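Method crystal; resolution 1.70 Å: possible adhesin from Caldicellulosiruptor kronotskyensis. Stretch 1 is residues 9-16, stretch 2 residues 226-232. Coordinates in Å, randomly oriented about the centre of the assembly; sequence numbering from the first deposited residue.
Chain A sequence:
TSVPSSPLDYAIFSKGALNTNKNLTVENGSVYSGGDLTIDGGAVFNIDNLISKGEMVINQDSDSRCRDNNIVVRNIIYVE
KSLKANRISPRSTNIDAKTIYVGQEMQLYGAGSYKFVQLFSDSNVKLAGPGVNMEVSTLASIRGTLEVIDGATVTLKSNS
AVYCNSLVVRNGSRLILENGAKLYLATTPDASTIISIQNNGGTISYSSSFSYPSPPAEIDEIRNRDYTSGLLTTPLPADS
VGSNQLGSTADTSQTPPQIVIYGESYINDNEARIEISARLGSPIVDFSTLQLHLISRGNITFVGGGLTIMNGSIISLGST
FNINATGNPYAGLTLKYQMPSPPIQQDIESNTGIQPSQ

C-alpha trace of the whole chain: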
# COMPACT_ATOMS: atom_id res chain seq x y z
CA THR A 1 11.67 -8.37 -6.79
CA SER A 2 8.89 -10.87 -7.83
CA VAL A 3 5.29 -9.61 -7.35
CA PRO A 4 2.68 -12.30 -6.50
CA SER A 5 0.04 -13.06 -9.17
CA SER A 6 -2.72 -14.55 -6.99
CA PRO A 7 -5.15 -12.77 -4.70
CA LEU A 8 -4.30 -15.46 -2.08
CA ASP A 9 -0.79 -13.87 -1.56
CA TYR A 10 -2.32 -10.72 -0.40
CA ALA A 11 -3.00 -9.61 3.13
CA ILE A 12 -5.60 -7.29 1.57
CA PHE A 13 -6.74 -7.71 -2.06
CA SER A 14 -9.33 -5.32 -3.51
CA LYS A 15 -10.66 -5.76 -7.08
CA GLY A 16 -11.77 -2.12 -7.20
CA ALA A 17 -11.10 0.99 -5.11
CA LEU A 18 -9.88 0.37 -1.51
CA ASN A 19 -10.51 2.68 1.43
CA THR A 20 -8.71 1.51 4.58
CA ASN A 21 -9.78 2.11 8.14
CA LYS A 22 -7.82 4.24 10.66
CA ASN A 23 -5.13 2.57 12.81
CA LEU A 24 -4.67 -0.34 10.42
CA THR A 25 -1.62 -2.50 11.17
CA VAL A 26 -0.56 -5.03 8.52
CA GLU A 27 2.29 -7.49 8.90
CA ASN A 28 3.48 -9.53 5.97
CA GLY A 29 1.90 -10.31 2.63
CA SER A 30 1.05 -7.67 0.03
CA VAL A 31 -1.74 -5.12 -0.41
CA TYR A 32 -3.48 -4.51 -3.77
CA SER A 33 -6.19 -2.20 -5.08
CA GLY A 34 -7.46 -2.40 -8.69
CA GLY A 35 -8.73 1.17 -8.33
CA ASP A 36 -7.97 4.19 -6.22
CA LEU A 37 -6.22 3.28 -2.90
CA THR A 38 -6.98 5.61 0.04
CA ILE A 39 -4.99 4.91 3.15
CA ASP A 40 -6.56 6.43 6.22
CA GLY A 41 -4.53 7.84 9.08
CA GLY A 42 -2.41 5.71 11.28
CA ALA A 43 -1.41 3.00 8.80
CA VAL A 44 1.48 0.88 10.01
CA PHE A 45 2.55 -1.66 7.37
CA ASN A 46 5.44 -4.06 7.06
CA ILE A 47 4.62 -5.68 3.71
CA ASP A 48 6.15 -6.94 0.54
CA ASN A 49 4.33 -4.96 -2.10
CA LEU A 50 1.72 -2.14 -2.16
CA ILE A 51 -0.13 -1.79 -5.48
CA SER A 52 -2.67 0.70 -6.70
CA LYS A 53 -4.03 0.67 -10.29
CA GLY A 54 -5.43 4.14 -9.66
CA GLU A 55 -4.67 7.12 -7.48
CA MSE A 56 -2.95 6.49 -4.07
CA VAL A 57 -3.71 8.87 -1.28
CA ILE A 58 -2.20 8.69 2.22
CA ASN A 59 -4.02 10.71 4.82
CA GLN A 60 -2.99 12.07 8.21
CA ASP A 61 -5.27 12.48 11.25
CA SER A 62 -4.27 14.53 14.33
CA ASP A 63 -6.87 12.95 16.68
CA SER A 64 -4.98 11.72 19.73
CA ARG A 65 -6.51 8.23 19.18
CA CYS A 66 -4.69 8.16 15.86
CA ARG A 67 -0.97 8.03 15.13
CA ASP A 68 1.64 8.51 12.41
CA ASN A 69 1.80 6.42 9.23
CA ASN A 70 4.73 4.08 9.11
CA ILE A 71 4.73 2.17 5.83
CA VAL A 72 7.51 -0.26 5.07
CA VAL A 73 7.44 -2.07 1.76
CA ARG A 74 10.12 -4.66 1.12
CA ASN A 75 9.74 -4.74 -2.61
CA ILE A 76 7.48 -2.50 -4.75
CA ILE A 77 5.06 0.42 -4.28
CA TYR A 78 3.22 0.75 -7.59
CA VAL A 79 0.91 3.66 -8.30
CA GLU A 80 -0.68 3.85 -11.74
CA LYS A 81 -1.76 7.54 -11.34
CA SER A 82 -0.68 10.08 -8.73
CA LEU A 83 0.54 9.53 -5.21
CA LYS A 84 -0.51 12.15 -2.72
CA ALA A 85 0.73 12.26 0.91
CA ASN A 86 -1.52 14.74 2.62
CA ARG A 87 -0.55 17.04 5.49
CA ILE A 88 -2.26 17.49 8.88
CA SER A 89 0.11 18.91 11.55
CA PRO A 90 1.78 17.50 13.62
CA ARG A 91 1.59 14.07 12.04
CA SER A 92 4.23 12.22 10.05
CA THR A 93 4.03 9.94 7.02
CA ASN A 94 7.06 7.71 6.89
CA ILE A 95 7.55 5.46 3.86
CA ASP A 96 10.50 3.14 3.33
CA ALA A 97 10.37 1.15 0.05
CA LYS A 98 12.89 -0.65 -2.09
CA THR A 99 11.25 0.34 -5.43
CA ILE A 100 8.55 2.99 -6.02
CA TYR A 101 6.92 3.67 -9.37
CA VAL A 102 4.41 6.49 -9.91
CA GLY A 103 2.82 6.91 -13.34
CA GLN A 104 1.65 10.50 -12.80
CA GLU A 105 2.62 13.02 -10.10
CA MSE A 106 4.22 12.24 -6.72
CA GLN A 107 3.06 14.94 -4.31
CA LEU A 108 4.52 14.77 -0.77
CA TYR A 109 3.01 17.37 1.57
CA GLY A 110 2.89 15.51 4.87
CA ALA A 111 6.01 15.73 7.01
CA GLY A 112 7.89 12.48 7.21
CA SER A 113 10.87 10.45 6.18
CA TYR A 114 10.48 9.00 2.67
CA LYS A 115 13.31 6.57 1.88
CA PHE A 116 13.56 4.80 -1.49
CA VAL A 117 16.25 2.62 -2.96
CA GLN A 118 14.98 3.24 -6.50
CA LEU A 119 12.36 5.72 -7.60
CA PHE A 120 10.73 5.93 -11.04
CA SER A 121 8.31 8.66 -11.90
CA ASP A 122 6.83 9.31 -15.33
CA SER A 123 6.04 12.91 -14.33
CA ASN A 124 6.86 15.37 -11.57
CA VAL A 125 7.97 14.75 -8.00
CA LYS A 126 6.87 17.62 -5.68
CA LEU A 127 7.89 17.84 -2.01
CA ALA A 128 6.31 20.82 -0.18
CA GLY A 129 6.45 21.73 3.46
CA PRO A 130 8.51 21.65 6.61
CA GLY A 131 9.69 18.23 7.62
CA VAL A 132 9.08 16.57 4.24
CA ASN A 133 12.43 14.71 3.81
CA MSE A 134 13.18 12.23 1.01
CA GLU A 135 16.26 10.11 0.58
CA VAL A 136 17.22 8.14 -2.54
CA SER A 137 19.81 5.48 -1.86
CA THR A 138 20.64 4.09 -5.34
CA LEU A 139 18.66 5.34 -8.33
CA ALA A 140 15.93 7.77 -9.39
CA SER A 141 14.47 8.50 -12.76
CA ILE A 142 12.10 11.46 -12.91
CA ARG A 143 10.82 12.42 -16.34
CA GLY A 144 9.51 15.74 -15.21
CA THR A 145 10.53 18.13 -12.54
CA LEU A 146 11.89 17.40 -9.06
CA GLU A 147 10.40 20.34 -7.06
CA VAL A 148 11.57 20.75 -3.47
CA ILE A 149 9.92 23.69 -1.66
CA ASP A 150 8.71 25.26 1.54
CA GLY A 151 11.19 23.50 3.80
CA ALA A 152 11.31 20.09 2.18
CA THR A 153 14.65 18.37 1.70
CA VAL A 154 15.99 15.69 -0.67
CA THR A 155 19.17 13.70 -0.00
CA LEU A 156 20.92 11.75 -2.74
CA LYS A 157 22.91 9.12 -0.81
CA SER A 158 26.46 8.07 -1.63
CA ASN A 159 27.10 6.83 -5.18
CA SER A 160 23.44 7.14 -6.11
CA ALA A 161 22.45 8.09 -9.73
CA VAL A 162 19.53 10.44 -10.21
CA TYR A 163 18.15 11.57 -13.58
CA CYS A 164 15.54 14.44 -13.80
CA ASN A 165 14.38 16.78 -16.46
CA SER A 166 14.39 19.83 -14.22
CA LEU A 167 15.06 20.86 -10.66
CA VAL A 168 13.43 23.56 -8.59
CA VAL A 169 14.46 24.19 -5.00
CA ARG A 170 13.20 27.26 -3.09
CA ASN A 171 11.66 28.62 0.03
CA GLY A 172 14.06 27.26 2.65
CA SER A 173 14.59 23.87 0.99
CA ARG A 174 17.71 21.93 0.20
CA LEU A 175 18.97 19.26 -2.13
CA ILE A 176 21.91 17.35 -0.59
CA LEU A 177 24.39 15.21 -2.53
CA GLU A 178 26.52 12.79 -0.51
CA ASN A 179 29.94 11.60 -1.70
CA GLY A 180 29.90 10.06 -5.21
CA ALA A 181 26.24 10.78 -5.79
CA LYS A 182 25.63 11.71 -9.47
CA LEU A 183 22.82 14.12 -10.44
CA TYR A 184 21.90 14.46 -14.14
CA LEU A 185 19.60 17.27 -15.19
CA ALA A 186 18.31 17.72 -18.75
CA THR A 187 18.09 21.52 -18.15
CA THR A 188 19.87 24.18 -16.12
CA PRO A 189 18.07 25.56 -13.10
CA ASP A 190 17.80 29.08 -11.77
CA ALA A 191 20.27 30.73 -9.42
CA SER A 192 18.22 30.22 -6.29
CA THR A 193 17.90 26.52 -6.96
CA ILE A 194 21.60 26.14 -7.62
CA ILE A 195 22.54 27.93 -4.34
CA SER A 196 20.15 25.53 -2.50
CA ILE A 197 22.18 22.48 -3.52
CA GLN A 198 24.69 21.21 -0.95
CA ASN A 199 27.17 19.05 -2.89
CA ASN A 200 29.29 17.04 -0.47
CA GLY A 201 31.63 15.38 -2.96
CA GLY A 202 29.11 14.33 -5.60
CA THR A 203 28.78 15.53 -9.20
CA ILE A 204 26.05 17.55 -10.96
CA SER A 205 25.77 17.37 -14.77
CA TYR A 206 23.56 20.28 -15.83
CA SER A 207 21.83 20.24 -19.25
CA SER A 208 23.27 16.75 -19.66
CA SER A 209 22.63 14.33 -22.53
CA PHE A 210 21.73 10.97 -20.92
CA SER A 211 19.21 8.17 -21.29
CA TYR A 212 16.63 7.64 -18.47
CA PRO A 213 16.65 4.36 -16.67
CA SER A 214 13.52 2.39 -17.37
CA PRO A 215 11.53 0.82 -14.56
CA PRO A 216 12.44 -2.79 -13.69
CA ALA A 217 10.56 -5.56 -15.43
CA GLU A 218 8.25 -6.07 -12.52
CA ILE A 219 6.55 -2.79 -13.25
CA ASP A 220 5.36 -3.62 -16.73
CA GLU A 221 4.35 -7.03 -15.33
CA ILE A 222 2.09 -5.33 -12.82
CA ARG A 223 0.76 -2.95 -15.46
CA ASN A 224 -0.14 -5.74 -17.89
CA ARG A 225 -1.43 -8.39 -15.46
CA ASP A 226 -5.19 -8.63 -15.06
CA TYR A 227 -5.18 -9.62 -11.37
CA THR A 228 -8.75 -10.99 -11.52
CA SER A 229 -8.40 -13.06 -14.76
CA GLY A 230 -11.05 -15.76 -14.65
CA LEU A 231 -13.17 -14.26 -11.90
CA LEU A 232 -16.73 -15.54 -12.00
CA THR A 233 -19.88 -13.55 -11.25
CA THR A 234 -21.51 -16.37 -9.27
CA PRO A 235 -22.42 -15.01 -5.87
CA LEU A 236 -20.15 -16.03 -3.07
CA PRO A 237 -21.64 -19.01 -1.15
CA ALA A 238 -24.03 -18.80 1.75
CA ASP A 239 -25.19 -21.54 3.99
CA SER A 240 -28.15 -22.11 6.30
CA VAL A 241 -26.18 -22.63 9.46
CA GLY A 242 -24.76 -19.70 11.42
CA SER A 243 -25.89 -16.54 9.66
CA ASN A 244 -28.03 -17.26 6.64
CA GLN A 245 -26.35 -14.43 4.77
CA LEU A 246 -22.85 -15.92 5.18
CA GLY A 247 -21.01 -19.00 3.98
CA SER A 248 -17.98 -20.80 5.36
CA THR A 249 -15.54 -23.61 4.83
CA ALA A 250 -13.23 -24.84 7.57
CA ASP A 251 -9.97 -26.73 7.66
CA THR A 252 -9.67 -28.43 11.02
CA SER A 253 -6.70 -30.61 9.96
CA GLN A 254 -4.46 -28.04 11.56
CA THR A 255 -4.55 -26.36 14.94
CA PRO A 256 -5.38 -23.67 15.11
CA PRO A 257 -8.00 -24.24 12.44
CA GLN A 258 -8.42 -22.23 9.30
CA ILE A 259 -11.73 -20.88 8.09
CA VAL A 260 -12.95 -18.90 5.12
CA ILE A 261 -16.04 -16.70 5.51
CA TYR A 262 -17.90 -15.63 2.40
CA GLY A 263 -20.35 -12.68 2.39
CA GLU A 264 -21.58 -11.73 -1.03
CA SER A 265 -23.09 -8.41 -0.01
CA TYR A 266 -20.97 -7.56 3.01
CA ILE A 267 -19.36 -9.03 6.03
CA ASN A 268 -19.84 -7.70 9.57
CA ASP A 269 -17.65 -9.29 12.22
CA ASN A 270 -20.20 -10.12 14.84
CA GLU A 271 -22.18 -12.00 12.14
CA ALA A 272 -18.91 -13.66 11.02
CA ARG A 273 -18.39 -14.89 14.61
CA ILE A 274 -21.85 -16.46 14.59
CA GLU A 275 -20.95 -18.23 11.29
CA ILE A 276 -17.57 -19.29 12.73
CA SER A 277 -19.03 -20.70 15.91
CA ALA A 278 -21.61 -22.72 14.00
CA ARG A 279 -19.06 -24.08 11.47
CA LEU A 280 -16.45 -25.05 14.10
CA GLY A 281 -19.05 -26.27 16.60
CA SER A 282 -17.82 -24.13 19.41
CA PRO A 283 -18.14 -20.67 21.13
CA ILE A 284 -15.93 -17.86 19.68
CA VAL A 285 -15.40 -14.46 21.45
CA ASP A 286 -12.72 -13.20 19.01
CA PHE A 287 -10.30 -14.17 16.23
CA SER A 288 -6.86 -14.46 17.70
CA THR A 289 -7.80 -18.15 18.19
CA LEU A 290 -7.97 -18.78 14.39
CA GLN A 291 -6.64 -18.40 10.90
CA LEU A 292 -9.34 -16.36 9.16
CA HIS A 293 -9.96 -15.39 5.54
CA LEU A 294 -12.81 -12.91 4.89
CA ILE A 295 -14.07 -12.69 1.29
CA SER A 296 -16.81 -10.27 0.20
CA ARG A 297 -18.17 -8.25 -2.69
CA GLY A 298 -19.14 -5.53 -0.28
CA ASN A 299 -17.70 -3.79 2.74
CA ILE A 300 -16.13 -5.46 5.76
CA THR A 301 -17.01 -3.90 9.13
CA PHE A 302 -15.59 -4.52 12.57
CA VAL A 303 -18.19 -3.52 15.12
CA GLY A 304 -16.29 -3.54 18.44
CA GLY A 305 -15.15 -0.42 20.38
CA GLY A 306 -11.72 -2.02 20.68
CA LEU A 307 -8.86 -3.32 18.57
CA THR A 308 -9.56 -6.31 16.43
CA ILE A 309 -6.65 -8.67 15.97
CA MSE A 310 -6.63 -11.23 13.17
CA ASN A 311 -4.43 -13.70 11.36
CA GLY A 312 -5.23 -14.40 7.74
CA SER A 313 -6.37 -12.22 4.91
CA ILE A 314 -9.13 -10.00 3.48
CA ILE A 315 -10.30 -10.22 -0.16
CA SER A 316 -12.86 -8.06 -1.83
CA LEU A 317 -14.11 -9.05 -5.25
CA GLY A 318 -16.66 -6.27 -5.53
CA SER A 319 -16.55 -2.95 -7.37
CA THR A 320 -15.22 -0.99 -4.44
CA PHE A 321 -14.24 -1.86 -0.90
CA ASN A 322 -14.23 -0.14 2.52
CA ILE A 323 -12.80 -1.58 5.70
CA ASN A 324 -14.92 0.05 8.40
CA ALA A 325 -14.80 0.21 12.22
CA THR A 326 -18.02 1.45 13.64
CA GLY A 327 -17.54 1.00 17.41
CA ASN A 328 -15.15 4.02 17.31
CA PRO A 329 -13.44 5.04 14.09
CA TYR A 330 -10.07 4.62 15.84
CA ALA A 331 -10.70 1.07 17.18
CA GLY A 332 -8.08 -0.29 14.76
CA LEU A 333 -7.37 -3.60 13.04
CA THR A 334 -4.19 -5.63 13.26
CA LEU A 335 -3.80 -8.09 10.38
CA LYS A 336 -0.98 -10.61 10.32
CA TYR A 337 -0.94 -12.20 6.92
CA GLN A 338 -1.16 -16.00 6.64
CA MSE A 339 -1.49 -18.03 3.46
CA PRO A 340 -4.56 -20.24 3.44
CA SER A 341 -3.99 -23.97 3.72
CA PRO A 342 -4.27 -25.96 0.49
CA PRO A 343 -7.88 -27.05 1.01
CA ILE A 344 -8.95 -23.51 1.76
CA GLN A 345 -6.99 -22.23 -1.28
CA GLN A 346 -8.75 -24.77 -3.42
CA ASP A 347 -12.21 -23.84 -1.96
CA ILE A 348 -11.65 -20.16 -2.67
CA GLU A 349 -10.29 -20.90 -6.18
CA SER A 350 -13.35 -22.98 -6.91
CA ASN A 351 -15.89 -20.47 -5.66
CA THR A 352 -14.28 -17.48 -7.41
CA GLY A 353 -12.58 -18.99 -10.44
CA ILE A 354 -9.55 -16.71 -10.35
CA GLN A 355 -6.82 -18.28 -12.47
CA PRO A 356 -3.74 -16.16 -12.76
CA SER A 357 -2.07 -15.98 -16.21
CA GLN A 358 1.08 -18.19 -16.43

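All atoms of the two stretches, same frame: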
# COMPACT_ATOMS: atom_id res chain seq x y z
N ASP A 9 -2.10 -14.36 -2.09
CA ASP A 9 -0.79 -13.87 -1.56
C ASP A 9 -0.88 -12.57 -0.86
O ASP A 9 0.16 -11.95 -0.40
CB ASP A 9 0.17 -13.75 -2.74
CG ASP A 9 0.44 -15.12 -3.42
OD1 ASP A 9 0.25 -16.13 -2.71
OD2 ASP A 9 0.71 -15.17 -4.67
N TYR A 10 -2.13 -12.06 -0.87
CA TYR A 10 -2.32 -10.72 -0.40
C TYR A 10 -2.92 -10.72 0.98
O TYR A 10 -3.86 -11.46 1.25
CB TYR A 10 -3.22 -9.92 -1.38
CG TYR A 10 -2.40 -9.51 -2.59
CD1 TYR A 10 -2.24 -10.38 -3.64
CD2 TYR A 10 -1.74 -8.29 -2.65
CE1 TYR A 10 -1.47 -10.05 -4.72
CE2 TYR A 10 -0.98 -7.95 -3.76
CZ TYR A 10 -0.84 -8.86 -4.78
OH TYR A 10 -0.06 -8.63 -5.90
N ALA A 11 -2.38 -9.87 1.84
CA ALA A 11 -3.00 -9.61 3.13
C ALA A 11 -4.38 -8.96 2.90
O ALA A 11 -5.41 -9.28 3.56
CB ALA A 11 -2.16 -8.73 3.95
N ILE A 12 -4.37 -7.99 1.97
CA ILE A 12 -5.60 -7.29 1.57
C ILE A 12 -5.58 -7.19 0.03
O ILE A 12 -4.66 -6.59 -0.55
CB ILE A 12 -5.73 -5.90 2.19
CG1 ILE A 12 -5.67 -5.93 3.71
CG2 ILE A 12 -7.02 -5.23 1.75
CD1 ILE A 12 -5.56 -4.59 4.32
N PHE A 13 -6.57 -7.80 -0.61
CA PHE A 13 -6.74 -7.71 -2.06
C PHE A 13 -8.08 -7.04 -2.36
O PHE A 13 -9.13 -7.50 -1.90
CB PHE A 13 -6.64 -9.08 -2.68
CG PHE A 13 -6.80 -9.06 -4.16
CD1 PHE A 13 -8.09 -8.98 -4.74
CD2 PHE A 13 -5.68 -9.12 -4.97
CE1 PHE A 13 -8.18 -8.90 -6.13
CE2 PHE A 13 -5.78 -9.04 -6.34
CZ PHE A 13 -7.04 -8.94 -6.90
N SER A 14 -8.10 -5.96 -3.12
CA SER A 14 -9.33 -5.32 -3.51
C SER A 14 -9.42 -5.21 -5.03
O SER A 14 -8.59 -4.53 -5.68
CB SER A 14 -9.37 -3.92 -2.90
OG SER A 14 -10.59 -3.22 -3.17
N LYS A 15 -10.46 -5.79 -5.60
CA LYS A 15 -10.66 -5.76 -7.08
C LYS A 15 -10.74 -4.32 -7.56
O LYS A 15 -10.12 -3.99 -8.58
CB LYS A 15 -11.83 -6.60 -7.56
CG LYS A 15 -12.19 -6.43 -9.08
CD LYS A 15 -13.41 -7.32 -9.41
CE LYS A 15 -14.55 -6.53 -10.06
NZ LYS A 15 -15.90 -7.15 -9.78
N GLY A 16 -11.51 -3.48 -6.86
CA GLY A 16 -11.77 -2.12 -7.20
C GLY A 16 -11.12 -1.21 -6.15
O GLY A 16 -10.21 -1.63 -5.41
N ASP A 226 -3.81 -8.81 -15.49
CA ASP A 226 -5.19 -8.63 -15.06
C ASP A 226 -5.32 -9.48 -13.79
O ASP A 226 -5.40 -10.69 -13.87
CB ASP A 226 -6.17 -9.13 -16.13
CG ASP A 226 -7.61 -9.11 -15.65
OD1 ASP A 226 -7.77 -8.69 -14.45
OD2 ASP A 226 -8.53 -9.57 -16.42
N TYR A 227 -5.34 -8.85 -12.61
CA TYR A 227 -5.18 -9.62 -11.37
C TYR A 227 -6.40 -10.44 -11.03
O TYR A 227 -6.30 -11.22 -10.10
CB TYR A 227 -4.75 -8.72 -10.15
CG TYR A 227 -3.25 -8.45 -10.13
CD1 TYR A 227 -2.69 -7.45 -10.98
CD2 TYR A 227 -2.37 -9.23 -9.34
CE1 TYR A 227 -1.33 -7.19 -11.01
CE2 TYR A 227 -1.00 -8.99 -9.40
CZ TYR A 227 -0.48 -7.97 -10.24
OH TYR A 227 0.88 -7.72 -10.30
N THR A 228 -7.54 -10.18 -11.69
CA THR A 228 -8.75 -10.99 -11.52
C THR A 228 -9.13 -11.78 -12.80
O THR A 228 -10.28 -12.12 -12.99
CB THR A 228 -9.98 -10.12 -11.04
OG1 THR A 228 -10.23 -9.04 -11.93
CG2 THR A 228 -9.67 -9.49 -9.65
N SER A 229 -8.15 -12.14 -13.63
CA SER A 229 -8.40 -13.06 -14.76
C SER A 229 -9.17 -14.24 -14.27
O SER A 229 -8.74 -14.87 -13.30
CB SER A 229 -7.09 -13.63 -15.33
OG SER A 229 -6.27 -12.61 -15.84
N GLY A 230 -10.27 -14.56 -14.94
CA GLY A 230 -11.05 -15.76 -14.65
C GLY A 230 -12.16 -15.60 -13.64
O GLY A 230 -12.98 -16.48 -13.50
N LEU A 231 -12.20 -14.48 -12.93
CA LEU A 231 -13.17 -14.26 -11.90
C LEU A 231 -14.58 -14.43 -12.42
O LEU A 231 -15.02 -13.71 -13.34
CB LEU A 231 -13.02 -12.82 -11.35
CG LEU A 231 -14.01 -12.43 -10.25
CD1 LEU A 231 -13.97 -13.35 -9.04
CD2 LEU A 231 -13.85 -10.99 -9.84
N LEU A 232 -15.31 -15.29 -11.76
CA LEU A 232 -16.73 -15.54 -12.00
C LEU A 232 -17.61 -14.45 -11.45
O LEU A 232 -17.17 -13.63 -10.67
CB LEU A 232 -17.08 -16.80 -11.24
CG LEU A 232 -16.33 -18.10 -11.61
CD1 LEU A 232 -16.64 -19.18 -10.56
CD2 LEU A 232 -16.70 -18.59 -12.99

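This contact joins two parts of one chain that lie more than 200 residues apart in sequence. It is small, burying 251 Å² over both sides, and it consists of side-chain packing. No hydrogen bond crosses between the stretches.

Stretch 1 turns a corner at Ala11 and Ile12 and then runs as a strand through Phe13 and Ser14. Alternation along the strand sorts the side chains. The CA-to-CB bond of Phe13 points toward stretch 2, whereas that of Ser14 points away. The CA-to-CB bond of Lys15 points sideways. Stretch 2 has no regular helix or strand, but two beta turns shape it: type I from Asp226 to Ser229, then type II from Thr228 to Leu231. The CA-to-CB bonds of Tyr227, Thr228 and Leu231 all point toward stretch 1.

Phe13 touches two residues of stretch 2. With chi1 at t (-180°), its ring extends from the backbone and reaches two neighbours at its edge, near the ring plane. CE2 of Phe13 lies 4.0 Å from CB of Tyr227, and CZ of Phe13 lies 3.8 Å from CG2 of Thr228. The ring therefore meets aliphatic carbons edge-on.

Thr228 has chi1 at p (56°). In this rotamer its methyl group touches two residues of stretch 1. Besides touching Phe13, CG2 of Thr228 sits 4.0 Å from CG of Lys15. The nearest CA pair between the stretches is also here: CA of Lys15 and CA of Thr228 are 7.1 Å apart.

Lys15 contributes its aliphatic chain. Chi1 and chi2 are both t, so the chain runs out extended past Thr228 toward Leu231. CD of Lys15 is 3.7 Å from CD2 of Leu231. Chi3, at 126°, is off the usual wells and bends the chain beyond CD. NZ is hydrogen-bonded elsewhere in the structure. Leu231 adopts chi1 t and chi2 p, which places CD2 against the lysine methylene.

The two tyrosines meet at the other end. Tyr10 has chi1 at m (-77°), and Tyr227 is also m (-82°). OH of Tyr10 approaches CE2 of Tyr227 at 3.6 Å, obliquely to that ring. This is a packing contact; the Tyr10 hydroxyl has its hydrogen bond elsewhere in the structure.

Polar side chains within each stretch help to hold the local fold. In stretch 1, Ser14 has chi1 at t (-177°), and its OG donates to O of Gly16 at 2.8 Å. In stretch 2, O of Asp226 accepts twice from Ser229: from N at 3.1 Å, closing the first turn, and from OG at 2.9 Å, with Ser229 chi1 at m. The Asp226 side chain, chi1 t, turns back to the turn, so that its OD1 accepts from N of Thr228 at 3.1 Å. The second turn is closed by N of Leu231 donating to O of Thr228 at 3.0 Å. Gly230 occupies this turn at phi 91°, where a CB would be jammed against the carbonyl O of Ser229. The turn thus calls for glycine by its backbone alone.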